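Local coordinates for DUF5348 domain-containing protein (Ruminococcus gnavus, PDB 3NRL) that is of unknown function but folds as a small, mostly beta protein of the DUF5348 family with an antiparallel sheet and assembles with a second copy of itself, at residues F37-V48 and L61-R72. Numbering follows the deposited sequence.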
loop_
_atom_site.group_PDB
_atom_site.type_symbol
_atom_site.label_atom_id
_atom_site.label_comp_id
_atom_site.label_asym_id
_atom_site.label_seq_id
_atom_site.Cartn_x
_atom_site.Cartn_y
_atom_site.Cartn_z
ATOM N N PHE A 37 -4.628 8.230 -12.871
ATOM C CA PHE A 37 -3.229 8.053 -12.493
ATOM C C PHE A 37 -2.722 6.767 -13.156
ATOM O O PHE A 37 -3.514 6.038 -13.749
ATOM C CB PHE A 37 -3.102 7.969 -10.966
ATOM C CG PHE A 37 -3.954 6.896 -10.335
ATOM C CD1 PHE A 37 -3.519 5.572 -10.289
ATOM C CD2 PHE A 37 -5.191 7.215 -9.780
ATOM C CE1 PHE A 37 -4.305 4.580 -9.696
ATOM C CE2 PHE A 37 -5.986 6.234 -9.185
ATOM C CZ PHE A 37 -5.542 4.913 -9.143
ATOM N N ASP A 38 -1.418 6.502 -13.081
ATOM C CA ASP A 38 -0.862 5.286 -13.684
ATOM C C ASP A 38 -0.562 4.244 -12.616
ATOM O O ASP A 38 -0.239 4.586 -11.481
ATOM C CB ASP A 38 0.456 5.554 -14.429
ATOM C CG ASP A 38 0.303 6.494 -15.610
ATOM O OD1 ASP A 38 -0.651 6.334 -16.396
ATOM O OD2 ASP A 38 1.166 7.384 -15.766
ATOM N N VAL A 39 -0.663 2.975 -13.000
ATOM C CA VAL A 39 -0.354 1.869 -12.106
ATOM C C VAL A 39 0.871 1.177 -12.684
ATOM O O VAL A 39 0.944 0.920 -13.889
ATOM C CB VAL A 39 -1.482 0.815 -12.036
ATOM C CG1 VAL A 39 -0.984 -0.409 -11.240
ATOM C CG2 VAL A 39 -2.724 1.400 -11.376
ATOM N N LYS A 40 1.832 0.880 -11.822
ATOM C CA LYS A 40 3.047 0.215 -12.250
ATOM C C LYS A 40 2.768 -1.275 -12.434
ATOM O O LYS A 40 2.254 -1.941 -11.532
ATOM C CB LYS A 40 4.143 0.417 -11.202
ATOM C CG LYS A 40 5.498 -0.157 -11.577
ATOM C CD LYS A 40 6.137 0.633 -12.702
ATOM C CE LYS A 40 7.536 0.113 -13.008
ATOM N NZ LYS A 40 8.425 0.149 -11.810
ATOM N N VAL A 41 3.081 -1.780 -13.621
ATOM C CA VAL A 41 2.903 -3.187 -13.937
ATOM C C VAL A 41 4.235 -3.614 -14.520
ATOM O O VAL A 41 4.565 -3.287 -15.666
ATOM C CB VAL A 41 1.791 -3.407 -14.968
ATOM C CG1 VAL A 41 1.666 -4.892 -15.283
ATOM C CG2 VAL A 41 0.481 -2.862 -14.431
ATOM N N LYS A 42 5.001 -4.334 -13.709
ATOM C CA LYS A 42 6.330 -4.784 -14.087
ATOM C C LYS A 42 7.174 -3.553 -14.418
ATOM O O LYS A 42 7.539 -2.799 -13.519
ATOM C CB LYS A 42 6.270 -5.750 -15.276
ATOM C CG LYS A 42 7.568 -6.520 -15.485
ATOM C CD LYS A 42 7.438 -7.568 -16.582
ATOM C CE LYS A 42 8.747 -8.329 -16.773
ATOM N NZ LYS A 42 8.633 -9.388 -17.819
ATOM N N ASP A 43 7.465 -3.327 -15.694
ATOM C CA ASP A 43 8.276 -2.174 -16.077
ATOM C C ASP A 43 7.467 -1.108 -16.811
ATOM O O ASP A 43 8.024 -0.133 -17.317
ATOM C CB ASP A 43 9.426 -2.624 -16.977
ATOM C CG ASP A 43 8.937 -3.277 -18.258
ATOM O OD1 ASP A 43 8.251 -4.321 -18.174
ATOM O OD2 ASP A 43 9.233 -2.744 -19.348
ATOM N N VAL A 44 6.153 -1.290 -16.865
ATOM C CA VAL A 44 5.295 -0.350 -17.574
ATOM C C VAL A 44 4.279 0.348 -16.684
ATOM O O VAL A 44 3.855 -0.195 -15.666
ATOM C CB VAL A 44 4.533 -1.071 -18.702
ATOM C CG1 VAL A 44 3.618 -0.107 -19.415
ATOM C CG2 VAL A 44 5.529 -1.687 -19.680
ATOM N N TRP A 45 3.898 1.559 -17.083
ATOM C CA TRP A 45 2.904 2.332 -16.359
ATOM C C TRP A 45 1.611 2.257 -17.162
ATOM O O TRP A 45 1.580 2.639 -18.333
ATOM C CB TRP A 45 3.346 3.789 -16.213
ATOM C CG TRP A 45 4.509 3.976 -15.297
ATOM C CD1 TRP A 45 5.818 4.149 -15.652
ATOM C CD2 TRP A 45 4.471 4.022 -13.866
ATOM N NE1 TRP A 45 6.598 4.310 -14.526
ATOM C CE2 TRP A 45 5.796 4.238 -13.417
ATOM C CE3 TRP A 45 3.446 3.909 -12.918
ATOM C CZ2 TRP A 45 6.121 4.340 -12.057
ATOM C CZ3 TRP A 45 3.768 4.008 -11.568
ATOM C CH2 TRP A 45 5.096 4.226 -11.152
ATOM N N VAL A 46 0.551 1.760 -16.528
ATOM C CA VAL A 46 -0.748 1.608 -17.176
ATOM C C VAL A 46 -1.720 2.686 -16.707
ATOM O O VAL A 46 -1.950 2.841 -15.510
ATOM C CB VAL A 46 -1.365 0.225 -16.843
ATOM C CG1 VAL A 46 -2.678 0.039 -17.595
ATOM C CG2 VAL A 46 -0.376 -0.885 -17.182
ATOM N N PRO A 47 -2.309 3.442 -17.650
ATOM C CA PRO A 47 -3.260 4.499 -17.294
ATOM C C PRO A 47 -4.586 3.931 -16.800
ATOM O O PRO A 47 -5.192 3.079 -17.450
ATOM C CB PRO A 47 -3.420 5.274 -18.601
ATOM C CG PRO A 47 -3.278 4.203 -19.630
ATOM C CD PRO A 47 -2.086 3.412 -19.107
ATOM N N VAL A 48 -5.030 4.398 -15.643
ATOM C CA VAL A 48 -6.292 3.928 -15.091
ATOM C C VAL A 48 -7.100 5.089 -14.545
ATOM O O VAL A 48 -6.611 6.217 -14.441
ATOM C CB VAL A 48 -6.074 2.920 -13.933
ATOM C CG1 VAL A 48 -5.239 1.747 -14.402
ATOM C CG2 VAL A 48 -5.384 3.613 -12.762
ATOM N N LEU A 61 -7.410 -1.496 -16.077
ATOM C CA LEU A 61 -6.531 -2.571 -15.657
ATOM C C LEU A 61 -7.277 -3.563 -14.778
ATOM O O LEU A 61 -7.966 -3.179 -13.834
ATOM C CB LEU A 61 -5.334 -1.987 -14.894
ATOM C CG LEU A 61 -4.262 -2.934 -14.349
ATOM C CD1 LEU A 61 -3.580 -3.688 -15.481
ATOM C CD2 LEU A 61 -3.240 -2.121 -13.567
ATOM N N ASN A 62 -7.145 -4.844 -15.097
ATOM C CA ASN A 62 -7.797 -5.873 -14.306
ATOM C C ASN A 62 -6.848 -6.306 -13.189
ATOM O O ASN A 62 -5.755 -6.817 -13.448
ATOM C CB ASN A 62 -8.160 -7.068 -15.191
ATOM C CG ASN A 62 -9.312 -6.766 -16.136
ATOM O OD1 ASN A 62 -9.387 -7.314 -17.235
ATOM N ND2 ASN A 62 -10.224 -5.900 -15.706
ATOM N N VAL A 63 -7.263 -6.066 -11.948
ATOM C CA VAL A 63 -6.468 -6.444 -10.785
ATOM C C VAL A 63 -7.351 -7.153 -9.758
ATOM O O VAL A 63 -8.558 -6.917 -9.702
ATOM C CB VAL A 63 -5.828 -5.210 -10.116
ATOM C CG1 VAL A 63 -4.805 -4.584 -11.041
ATOM C CG2 VAL A 63 -6.905 -4.205 -9.764
ATOM N N SER A 64 -6.748 -8.017 -8.947
ATOM C CA SER A 64 -7.490 -8.756 -7.926
ATOM C C SER A 64 -8.006 -7.807 -6.853
ATOM O O SER A 64 -9.091 -8.003 -6.299
ATOM C CB SER A 64 -6.589 -9.811 -7.281
ATOM O OG SER A 64 -5.489 -9.202 -6.625
ATOM N N ARG A 65 -7.211 -6.781 -6.564
ATOM C CA ARG A 65 -7.549 -5.776 -5.568
ATOM C C ARG A 65 -6.657 -4.559 -5.778
ATOM O O ARG A 65 -5.594 -4.662 -6.390
ATOM C CB ARG A 65 -7.353 -6.329 -4.155
ATOM C CG ARG A 65 -5.910 -6.577 -3.755
ATOM C CD ARG A 65 -5.811 -6.706 -2.241
ATOM N NE ARG A 65 -5.918 -8.083 -1.775
ATOM C CZ ARG A 65 -6.312 -8.432 -0.553
ATOM N NH1 ARG A 65 -6.655 -7.506 0.336
ATOM N NH2 ARG A 65 -6.340 -9.711 -0.212
ATOM N N LEU A 66 -7.083 -3.414 -5.258
ATOM C CA LEU A 66 -6.334 -2.167 -5.412
ATOM C C LEU A 66 -5.240 -1.957 -4.362
ATOM O O LEU A 66 -4.306 -1.185 -4.568
ATOM C CB LEU A 66 -7.298 -0.971 -5.360
ATOM C CG LEU A 66 -8.113 -0.617 -6.607
ATOM C CD1 LEU A 66 -8.937 -1.817 -7.046
ATOM C CD2 LEU A 66 -9.017 0.576 -6.312
ATOM N N ASP A 67 -5.359 -2.650 -3.240
ATOM C CA ASP A 67 -4.417 -2.495 -2.138
ATOM C C ASP A 67 -2.950 -2.772 -2.435
ATOM O O ASP A 67 -2.592 -3.851 -2.898
ATOM C CB ASP A 67 -4.867 -3.379 -0.979
ATOM C CG ASP A 67 -6.369 -3.369 -0.808
ATOM O OD1 ASP A 67 -6.904 -2.384 -0.256
ATOM O OD2 ASP A 67 -7.012 -4.346 -1.250
ATOM N N GLY A 68 -2.107 -1.786 -2.145
ATOM C CA GLY A 68 -0.680 -1.949 -2.333
ATOM C C GLY A 68 -0.099 -1.691 -3.705
ATOM O O GLY A 68 1.101 -1.848 -3.897
ATOM N N LEU A 69 -0.926 -1.304 -4.668
ATOM C CA LEU A 69 -0.413 -1.043 -6.008
ATOM C C LEU A 69 0.519 0.164 -5.991
ATOM O O LEU A 69 0.333 1.088 -5.199
ATOM C CB LEU A 69 -1.565 -0.758 -6.971
ATOM C CG LEU A 69 -2.515 -1.898 -7.334
ATOM C CD1 LEU A 69 -3.679 -1.350 -8.149
ATOM C CD2 LEU A 69 -1.761 -2.962 -8.137
ATOM N N ARG A 70 1.532 0.152 -6.854
ATOM C CA ARG A 70 2.432 1.296 -6.947
ATOM C C ARG A 70 1.819 2.183 -8.009
ATOM O O ARG A 70 1.481 1.712 -9.097
ATOM C CB ARG A 70 3.847 0.857 -7.344
ATOM C CG ARG A 70 4.748 0.655 -6.135
ATOM C CD ARG A 70 5.898 -0.295 -6.411
ATOM N NE ARG A 70 6.789 -0.399 -5.257
ATOM C CZ ARG A 70 7.629 -1.407 -5.041
ATOM N NH1 ARG A 70 7.700 -2.418 -5.900
ATOM N NH2 ARG A 70 8.402 -1.402 -3.965
ATOM N N VAL A 71 1.646 3.457 -7.682
ATOM C CA VAL A 71 1.040 4.391 -8.608
ATOM C C VAL A 71 1.901 5.625 -8.852
ATOM O O VAL A 71 2.868 5.888 -8.132
ATOM C CB VAL A 71 -0.354 4.844 -8.106
ATOM C CG1 VAL A 71 -1.252 3.632 -7.912
ATOM C CG2 VAL A 71 -0.218 5.620 -6.810
ATOM N N ARG A 72 1.519 6.375 -9.877
ATOM C CA ARG A 72 2.217 7.583 -10.282
ATOM C C ARG A 72 1.204 8.593 -10.819
ATOM O O ARG A 72 0.244 8.221 -11.504
ATOM C CB ARG A 72 3.233 7.246 -11.377
ATOM C CG ARG A 72 3.522 8.386 -12.333
ATOM C CD ARG A 72 3.416 7.930 -13.782
ATOM N NE ARG A 72 4.721 7.742 -14.403
ATOM C CZ ARG A 72 4.905 7.504 -15.697
ATOM N NH1 ARG A 72 3.866 7.416 -16.519
ATOM N NH2 ARG A 72 6.134 7.372 -16.178
HETATM O O HOH W 1 0.924 10.030 -14.174
HETATM O O HOH W 2 1.810 -1.791 -8.842
#
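Asp38 and Arg72 form a hydrogen-bonded pair where the C-terminal strand 70-72 runs antiparallel beside strand 37-41, the first arm of a beta hairpin closed by a type II' turn from Val41 to Val44. Lys40 N extends the ladder to Arg70 O (2.9 Å), beyond which a water links Lys40 O to Arg70 N. Strand 70-72 thereby joins this hairpin to strand 6-12 on its other edge. Here the face bearing Val39 and Val71 is apolar: Val71 CG1 meets Phe37 CE1 at 3.7 Å, while from the loop Leu61 CD2 reaches Val39 CG1 and Leu61 CB packs on Val48 CG1. The face bearing Asp38 illustrates a cation-pi stack. Bends at chi2 and chi3 (-130° and -104°) fold Arg72 over Trp45, guanidinium and indole nearly parallel at 13°. Arg72 CZ lies 3.6 Å from the centroid of the Trp45 five-membered ring; Arg72 CB covers the six-membered ring, and Lys40 CD lies over the opposite face. With alanine in place of Trp45, the guanidinium would probably lose its stacking surface and be freer to turn about its salt bridge. In that bridge Arg72 NH1 donates to Asp38 OD2 at 2.8 Å, the oxygen lying near the guanidinium plane but met from above the carboxylate plane.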